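Long-range contacts in TarM (Staphylococcus aureus subsp. aureus 21178, PDB 4X7R), which is a GT-B-fold protein of the group 1 glycosyltransferase family and binds uridine-5'-diphosphate in a pocket formed by both halves of the fold: residues E71-I76 and T191-N196; I302-K307 and Q405-I410. The protein carries 1 engineered substitution. One frame throughout, in Å; residues are numbered along the deposited sequence.

Contact 1. Residues E71-I76 and T191-N196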
loop_
_atom_site.group_PDB
_atom_site.type_symbol
_atom_site.label_atom_id
_atom_site.label_comp_id
_atom_site.label_asym_id
_atom_site.label_seq_id
_atom_site.Cartn_x
_atom_site.Cartn_y
_atom_site.Cartn_z
ATOM N N GLU A 71 11.836 12.776 -6.077
ATOM C CA GLU A 71 11.230 13.697 -7.060
ATOM C C GLU A 71 11.550 15.152 -6.773
ATOM O O GLU A 71 11.778 15.904 -7.704
ATOM C CB GLU A 71 9.699 13.505 -7.147
ATOM C CG GLU A 71 9.306 12.174 -7.766
ATOM C CD GLU A 71 9.597 12.003 -9.246
ATOM O OE1 GLU A 71 9.450 12.989 -10.004
ATOM O OE2 GLU A 71 9.950 10.871 -9.650
ATOM N N TYR A 72 11.565 15.541 -5.494
ATOM C CA TYR A 72 11.881 16.898 -5.053
ATOM C C TYR A 72 13.311 17.291 -5.492
ATOM O O TYR A 72 13.497 18.366 -6.059
ATOM C CB TYR A 72 11.736 16.974 -3.527
ATOM C CG TYR A 72 12.280 18.237 -2.892
ATOM C CD1 TYR A 72 11.571 19.436 -2.959
ATOM C CD2 TYR A 72 13.476 18.225 -2.183
ATOM C CE1 TYR A 72 12.078 20.609 -2.391
ATOM C CE2 TYR A 72 13.977 19.380 -1.587
ATOM C CZ TYR A 72 13.273 20.570 -1.688
ATOM O OH TYR A 72 13.760 21.710 -1.096
ATOM N N PHE A 73 14.322 16.425 -5.221
ATOM C CA PHE A 73 15.695 16.753 -5.605
ATOM C C PHE A 73 15.917 16.580 -7.101
ATOM O O PHE A 73 16.742 17.285 -7.672
ATOM C CB PHE A 73 16.702 15.914 -4.801
ATOM C CG PHE A 73 16.675 16.207 -3.321
ATOM C CD1 PHE A 73 17.141 17.423 -2.828
ATOM C CD2 PHE A 73 16.150 15.286 -2.426
ATOM C CE1 PHE A 73 17.137 17.685 -1.458
ATOM C CE2 PHE A 73 16.127 15.556 -1.059
ATOM C CZ PHE A 73 16.623 16.752 -0.584
ATOM N N LYS A 74 15.173 15.642 -7.740
ATOM C CA LYS A 74 15.248 15.403 -9.181
ATOM C C LYS A 74 14.760 16.647 -9.929
ATOM O O LYS A 74 15.389 17.054 -10.895
ATOM C CB LYS A 74 14.412 14.168 -9.554
ATOM C CG LYS A 74 14.423 13.779 -11.031
ATOM C CD LYS A 74 13.699 12.458 -11.174
ATOM C CE LYS A 74 13.602 11.994 -12.596
ATOM N NZ LYS A 74 13.380 10.527 -12.658
ATOM N N GLN A 75 13.649 17.255 -9.459
ATOM C CA GLN A 75 13.049 18.462 -10.027
ATOM C C GLN A 75 13.980 19.650 -9.907
ATOM O O GLN A 75 14.108 20.389 -10.874
ATOM C CB GLN A 75 11.694 18.742 -9.399
ATOM C CG GLN A 75 10.564 17.892 -9.990
ATOM C CD GLN A 75 9.310 17.792 -9.122
ATOM O OE1 GLN A 75 9.159 18.443 -8.070
ATOM N NE2 GLN A 75 8.384 16.942 -9.545
ATOM N N ILE A 76 14.692 19.805 -8.774
ATOM C CA ILE A 76 15.698 20.872 -8.583
ATOM C C ILE A 76 16.834 20.653 -9.594
ATOM O O ILE A 76 17.225 21.580 -10.282
ATOM C CB ILE A 76 16.210 20.933 -7.113
ATOM C CG1 ILE A 76 15.081 21.401 -6.162
ATOM C CG2 ILE A 76 17.425 21.858 -6.977
ATOM C CD1 ILE A 76 15.239 20.897 -4.705
ATOM N N THR A 191 24.561 9.424 2.172
ATOM C CA THR A 191 23.888 9.899 0.978
ATOM C C THR A 191 24.347 11.327 0.678
ATOM O O THR A 191 24.285 12.196 1.555
ATOM C CB THR A 191 22.352 9.847 1.187
ATOM O OG1 THR A 191 21.969 8.490 1.371
ATOM C CG2 THR A 191 21.557 10.473 0.004
ATOM N N TYR A 192 24.712 11.576 -0.582
ATOM C CA TYR A 192 25.149 12.901 -1.029
ATOM C C TYR A 192 24.162 13.439 -2.034
ATOM O O TYR A 192 23.917 12.824 -3.073
ATOM C CB TYR A 192 26.567 12.859 -1.635
ATOM C CG TYR A 192 27.133 14.206 -2.045
ATOM C CD1 TYR A 192 27.055 15.308 -1.193
ATOM C CD2 TYR A 192 27.810 14.360 -3.253
ATOM C CE1 TYR A 192 27.571 16.547 -1.564
ATOM C CE2 TYR A 192 28.380 15.585 -3.612
ATOM C CZ TYR A 192 28.226 16.685 -2.780
ATOM O OH TYR A 192 28.808 17.890 -3.104
ATOM N N VAL A 193 23.624 14.599 -1.730
ATOM C CA VAL A 193 22.712 15.290 -2.614
ATOM C C VAL A 193 23.588 16.304 -3.342
ATOM O O VAL A 193 23.959 17.345 -2.787
ATOM C CB VAL A 193 21.494 15.907 -1.865
ATOM C CG1 VAL A 193 20.551 16.615 -2.835
ATOM C CG2 VAL A 193 20.739 14.841 -1.079
ATOM N N LEU A 194 23.982 15.936 -4.567
ATOM C CA LEU A 194 24.865 16.720 -5.447
ATOM C C LEU A 194 24.327 18.094 -5.705
ATOM O O LEU A 194 25.108 19.029 -5.678
ATOM C CB LEU A 194 25.105 15.990 -6.774
ATOM C CG LEU A 194 26.047 14.791 -6.738
ATOM C CD1 LEU A 194 25.363 13.521 -6.212
ATOM C CD2 LEU A 194 26.551 14.505 -8.106
ATOM N N VAL A 195 22.983 18.226 -5.884
ATOM C CA VAL A 195 22.298 19.496 -6.186
ATOM C C VAL A 195 22.429 20.615 -5.165
ATOM O O VAL A 195 22.503 21.767 -5.578
ATOM C CB VAL A 195 20.873 19.357 -6.776
ATOM C CG1 VAL A 195 20.923 18.564 -8.060
ATOM C CG2 VAL A 195 19.885 18.724 -5.792
ATOM N N ASN A 196 22.488 20.306 -3.860
ATOM C CA ASN A 196 22.668 21.342 -2.832
ATOM C C ASN A 196 23.973 21.163 -2.039
ATOM O O ASN A 196 24.176 21.858 -1.042
ATOM C CB ASN A 196 21.442 21.429 -1.901
ATOM C CG ASN A 196 21.103 20.184 -1.118
ATOM O OD1 ASN A 196 21.778 19.157 -1.194
ATOM N ND2 ASN A 196 20.032 20.253 -0.334
#
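F73 and V193 meet side chain to side chain, and the two cross at about a right angle. CG1 of V193 comes up to CD1 of F73 at 3.5 Å and to CE1 of F73 at 3.8 Å. It approaches the ring on a slant. V193 CG1 stands anti to its backbone N (chi1 -179°), which turns this methyl to the ring. The centre of one face of the F73 ring is taken by its own helix neighbour, with Y72 CD2 3.6 Å above it. V195 CG2 lies between its own backbone N and carbonyl carbon. It rests on the backbone O of F73 at 3.9 Å and makes a looser apolar contact with I76 CG2 at 4.2 Å. The I76 and V195 side chains pass each other at a slant. N196 brings its amide to the same ring, with ND2 4.0 Å from F73 CE1. The amide and ring planes are 63° apart. No hydrogen bond joins the two segments; the contact is made by van der Waals touches. The patch is small, with 210 Å² buried over both sides. L206 of helix 203-214 touches both F73 and V193, and Y209 of that helix touches N196. I76 is the exposed member of the group. The contact packs helix 69-78, which follows strand 66-68 at one border of the N-terminal parallel sheet, against the end of strand 187-193 and the turn after it. It thus joins the Rossmann-like part of a GT-B fold to the long antiparallel sheet inserted in it.

Contact 2. Residues I302-K307 and Q405-I410. With UDP (uridine-5'-diphosphate), chain E; 3YW ((2S)-2,3-dihydroxypropyl 2-acetamido-2-deoxy-alpha-D-glucopyranoside), chain F.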
loop_
_atom_site.group_PDB
_atom_site.type_symbol
_atom_site.label_atom_id
_atom_site.label_comp_id
_atom_site.label_asym_id
_atom_site.label_seq_id
_atom_site.Cartn_x
_atom_site.Cartn_y
_atom_site.Cartn_z
ATOM N N ILE A 302 -10.749 7.495 15.731
ATOM C CA ILE A 302 -11.352 8.181 14.590
ATOM C C ILE A 302 -11.490 7.117 13.509
ATOM O O ILE A 302 -10.487 6.629 13.026
ATOM C CB ILE A 302 -10.598 9.465 14.068
ATOM C CG1 ILE A 302 -10.268 10.468 15.176
ATOM C CG2 ILE A 302 -11.401 10.147 12.936
ATOM C CD1 ILE A 302 -9.502 11.723 14.695
ATOM N N SER A 303 -12.704 6.767 13.130
ATOM C CA SER A 303 -12.987 5.808 12.051
ATOM C C SER A 303 -12.407 6.314 10.730
ATOM O O SER A 303 -12.291 7.526 10.533
ATOM C CB SER A 303 -14.501 5.704 11.840
ATOM O OG SER A 303 -14.836 4.968 10.670
ATOM N N ASN A 304 -12.151 5.388 9.790
ATOM C CA ASN A 304 -11.805 5.786 8.426
ATOM C C ASN A 304 -13.045 6.482 7.883
ATOM O O ASN A 304 -14.177 6.110 8.257
ATOM C CB ASN A 304 -11.609 4.561 7.530
ATOM C CG ASN A 304 -10.268 3.920 7.646
ATOM O OD1 ASN A 304 -9.246 4.596 7.573
ATOM N ND2 ASN A 304 -10.256 2.607 7.872
ATOM N N PHE A 305 -12.846 7.451 6.962
ATOM C CA PHE A 305 -13.969 8.079 6.289
ATOM C C PHE A 305 -14.595 7.001 5.405
ATOM O O PHE A 305 -13.890 6.109 4.920
ATOM C CB PHE A 305 -13.499 9.234 5.406
ATOM C CG PHE A 305 -13.287 10.559 6.100
ATOM C CD1 PHE A 305 -14.374 11.352 6.477
ATOM C CD2 PHE A 305 -12.000 11.030 6.355
ATOM C CE1 PHE A 305 -14.174 12.613 7.061
ATOM C CE2 PHE A 305 -11.801 12.284 6.946
ATOM C CZ PHE A 305 -12.893 13.075 7.278
ATOM N N VAL A 306 -15.898 7.082 5.192
ATOM C CA VAL A 306 -16.622 6.118 4.377
ATOM C C VAL A 306 -17.262 6.808 3.166
ATOM O O VAL A 306 -17.827 7.902 3.289
ATOM C CB VAL A 306 -17.616 5.256 5.232
ATOM C CG1 VAL A 306 -18.865 6.027 5.622
ATOM C CG2 VAL A 306 -18.011 4.013 4.498
ATOM N N LYS A 307 -17.108 6.199 1.987
ATOM C CA LYS A 307 -17.661 6.751 0.755
ATOM C C LYS A 307 -18.977 6.066 0.476
ATOM O O LYS A 307 -18.996 4.897 0.096
ATOM C CB LYS A 307 -16.676 6.593 -0.418
ATOM C CG LYS A 307 -17.086 7.371 -1.674
ATOM C CD LYS A 307 -16.239 6.984 -2.899
ATOM C CE LYS A 307 -14.930 7.733 -3.106
ATOM N NZ LYS A 307 -15.148 9.174 -3.419
ATOM N N GLN A 405 -9.944 -2.133 10.978
ATOM C CA GLN A 405 -11.379 -1.826 10.783
ATOM C C GLN A 405 -12.023 -2.728 9.722
ATOM O O GLN A 405 -12.982 -3.416 10.028
ATOM C CB GLN A 405 -11.599 -0.334 10.447
ATOM C CG GLN A 405 -13.066 0.061 10.456
ATOM C CD GLN A 405 -13.279 1.552 10.357
ATOM O OE1 GLN A 405 -12.555 2.272 9.669
ATOM N NE2 GLN A 405 -14.305 2.041 11.040
ATOM N N GLY A 406 -11.543 -2.647 8.471
ATOM C CA GLY A 406 -12.061 -3.491 7.391
ATOM C C GLY A 406 -12.937 -2.777 6.393
ATOM O O GLY A 406 -14.156 -2.938 6.391
ATOM N N LEU A 407 -12.311 -2.023 5.504
ATOM C CA LEU A 407 -13.030 -1.268 4.491
ATOM C C LEU A 407 -13.796 -2.128 3.504
ATOM O O LEU A 407 -14.858 -1.701 3.085
ATOM C CB LEU A 407 -12.122 -0.259 3.770
ATOM C CG LEU A 407 -11.538 0.895 4.628
ATOM C CD1 LEU A 407 -10.451 1.642 3.844
ATOM C CD2 LEU A 407 -12.637 1.876 5.059
ATOM N N SER A 408 -13.283 -3.315 3.121
ATOM C CA SER A 408 -13.970 -4.196 2.152
ATOM C C SER A 408 -15.314 -4.661 2.691
ATOM O O SER A 408 -16.309 -4.629 1.961
ATOM C CB SER A 408 -13.104 -5.397 1.785
ATOM O OG SER A 408 -12.302 -5.128 0.648
ATOM N N MET A 409 -15.358 -5.037 3.989
ATOM C CA MET A 409 -16.600 -5.428 4.673
ATOM C C MET A 409 -17.572 -4.230 4.681
ATOM O O MET A 409 -18.730 -4.376 4.301
ATOM C CB MET A 409 -16.307 -5.886 6.107
ATOM C CG MET A 409 -15.592 -7.231 6.179
ATOM S SD MET A 409 -15.369 -7.775 7.889
ATOM C CE MET A 409 -13.841 -6.904 8.316
ATOM N N ILE A 410 -17.056 -3.035 5.041
ATOM C CA ILE A 410 -17.833 -1.796 5.080
ATOM C C ILE A 410 -18.339 -1.446 3.678
ATOM O O ILE A 410 -19.505 -1.109 3.531
ATOM C CB ILE A 410 -17.019 -0.646 5.727
ATOM C CG1 ILE A 410 -16.796 -0.921 7.255
ATOM C CG2 ILE A 410 -17.723 0.730 5.484
ATOM C CD1 ILE A 410 -15.849 0.161 8.012
HETATM N N1 UDP E . -9.079 -3.488 -3.107
HETATM C C2 UDP E . -9.399 -3.196 -4.420
HETATM N N3 UDP E . -9.260 -4.243 -5.301
HETATM C C4 UDP E . -8.821 -5.518 -5.015
HETATM C C5 UDP E . -8.458 -5.737 -3.639
HETATM C C6 UDP E . -8.596 -4.739 -2.745
HETATM O O2 UDP E . -9.778 -2.092 -4.786
HETATM O O4 UDP E . -8.793 -6.371 -5.922
HETATM C "C1'" UDP E . -9.401 -2.447 -2.098
HETATM C "C2'" UDP E . -10.784 -2.593 -1.471
HETATM O "O2'" UDP E . -11.774 -1.966 -2.271
HETATM C "C3'" UDP E . -10.590 -1.869 -0.138
HETATM C "C4'" UDP E . -9.133 -2.164 0.204
HETATM O "O4'" UDP E . -8.479 -2.536 -1.033
HETATM O "O3'" UDP E . -10.882 -0.471 -0.128
HETATM C "C5'" UDP E . -8.932 -3.238 1.241
HETATM O "O5'" UDP E . -9.288 -2.655 2.514
HETATM P PA UDP E . -9.354 -3.438 3.914
HETATM O O1A UDP E . -9.439 -2.448 5.010
HETATM O O2A UDP E . -10.585 -4.358 3.902
HETATM O O3A UDP E . -8.057 -4.299 4.052
HETATM P PB UDP E . -6.495 -3.954 3.920
HETATM O O1B UDP E . -6.231 -2.575 4.468
HETATM O O2B UDP E . -6.060 -4.012 2.452
HETATM O O3B UDP E . -5.704 -4.952 4.743
HETATM O O3A 3YW F . 0.086 -2.657 7.141
HETATM C C4A 3YW F . -3.202 -1.340 5.916
HETATM C C5A 3YW F . -2.139 -2.343 6.291
HETATM O O5 3YW F . -5.822 -0.155 7.010
HETATM C C6A 3YW F . -0.917 -1.686 6.884
HETATM C C5 3YW F . -7.192 -0.144 6.588
HETATM C C6 3YW F . -7.568 1.306 6.392
HETATM C C4 3YW F . -8.027 -0.885 7.629
HETATM O O6 3YW F . -7.406 2.063 7.582
HETATM C C3 3YW F . -7.613 -2.352 7.617
HETATM O O4 3YW F . -9.410 -0.793 7.304
HETATM O O3 3YW F . -8.334 -3.111 8.588
HETATM O O7 3YW F . -5.205 -4.546 9.492
HETATM C C7 3YW F . -5.325 -4.787 8.295
HETATM C C8 3YW F . -5.079 -6.154 7.731
HETATM N N2 3YW F . -5.690 -3.851 7.418
HETATM C C2 3YW F . -6.104 -2.512 7.808
HETATM C C1 3YW F . -5.230 -1.445 7.125
HETATM O O1 3YW F . -4.533 -1.857 5.984
HETATM O O2 3YW F . -1.773 -3.084 5.127
#
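S303, N304 and Q405 form a buried polar contact beside the ligands of a GT-B fold. Segment 302-307 leaves the last strand of the N-terminal parallel sheet. Segment 405-410 leads into helix 407-414 of the C-terminal half. E403 and E411 flank this second segment with the spacing of the EX7E motif known in this family; E403 bonds 3YW and E411 bonds UDP. The Q405 side chain extends to segment 302-307, with CG anti to its backbone N (chi1 -171°). Its amide is gripped at both ends. NE2 of Q405 gives a nearly straight bond to S303 OG (3.0 Å, 172°), with the oxygen close to the amide plane. OE1 of Q405 takes N304 N at 3.1 Å on a lone pair, in the carbonyl plane. A weak bond from N304 ND2 to Q405 OE1 is added. The N304 and Q405 side chains run past each other in opposite directions, their amide planes 38° apart. N304 ND2 also makes a weak bond to 3YW O6. Four successive backbone N-H groups, of Q405 to S408, bond the ligands. Q405 N bonds 3YW O3 (3.0 Å) and G406 N bonds 3YW O4 (3.1 Å). G406 is the helix N-cap. The next two amides hold the alpha phosphate: L407 N bonds UDP O1A (2.9 Å) and S408 N bonds UDP O2A (3.0 Å). The partial positive charge at the N-terminus of helix 407-414 probably favours the phosphate there. Further along, the contact turns apolar and tight, where V306 CG2 meets I410 CG2 at 3.4 Å.

In the fold
The two contacts lie on opposite sides of the centre of the chain. Their centres are 38 Å apart, and their nearest atoms about 25 Å, so they do not touch. Along the chain, contact 1 closes before contact 2 opens. Contact 2 is part of the ligand site and supplies residues to both the UDP and the 3YW pockets. Contact 1 is remote from that site. Its nearer ligands are bound sulfated sugars, with the F73 side chain about 12 Å from SUS and about 13 Å from IDS. At contact 2, the L407 side chain is about 8 Å from another sulfated sugar, SGN.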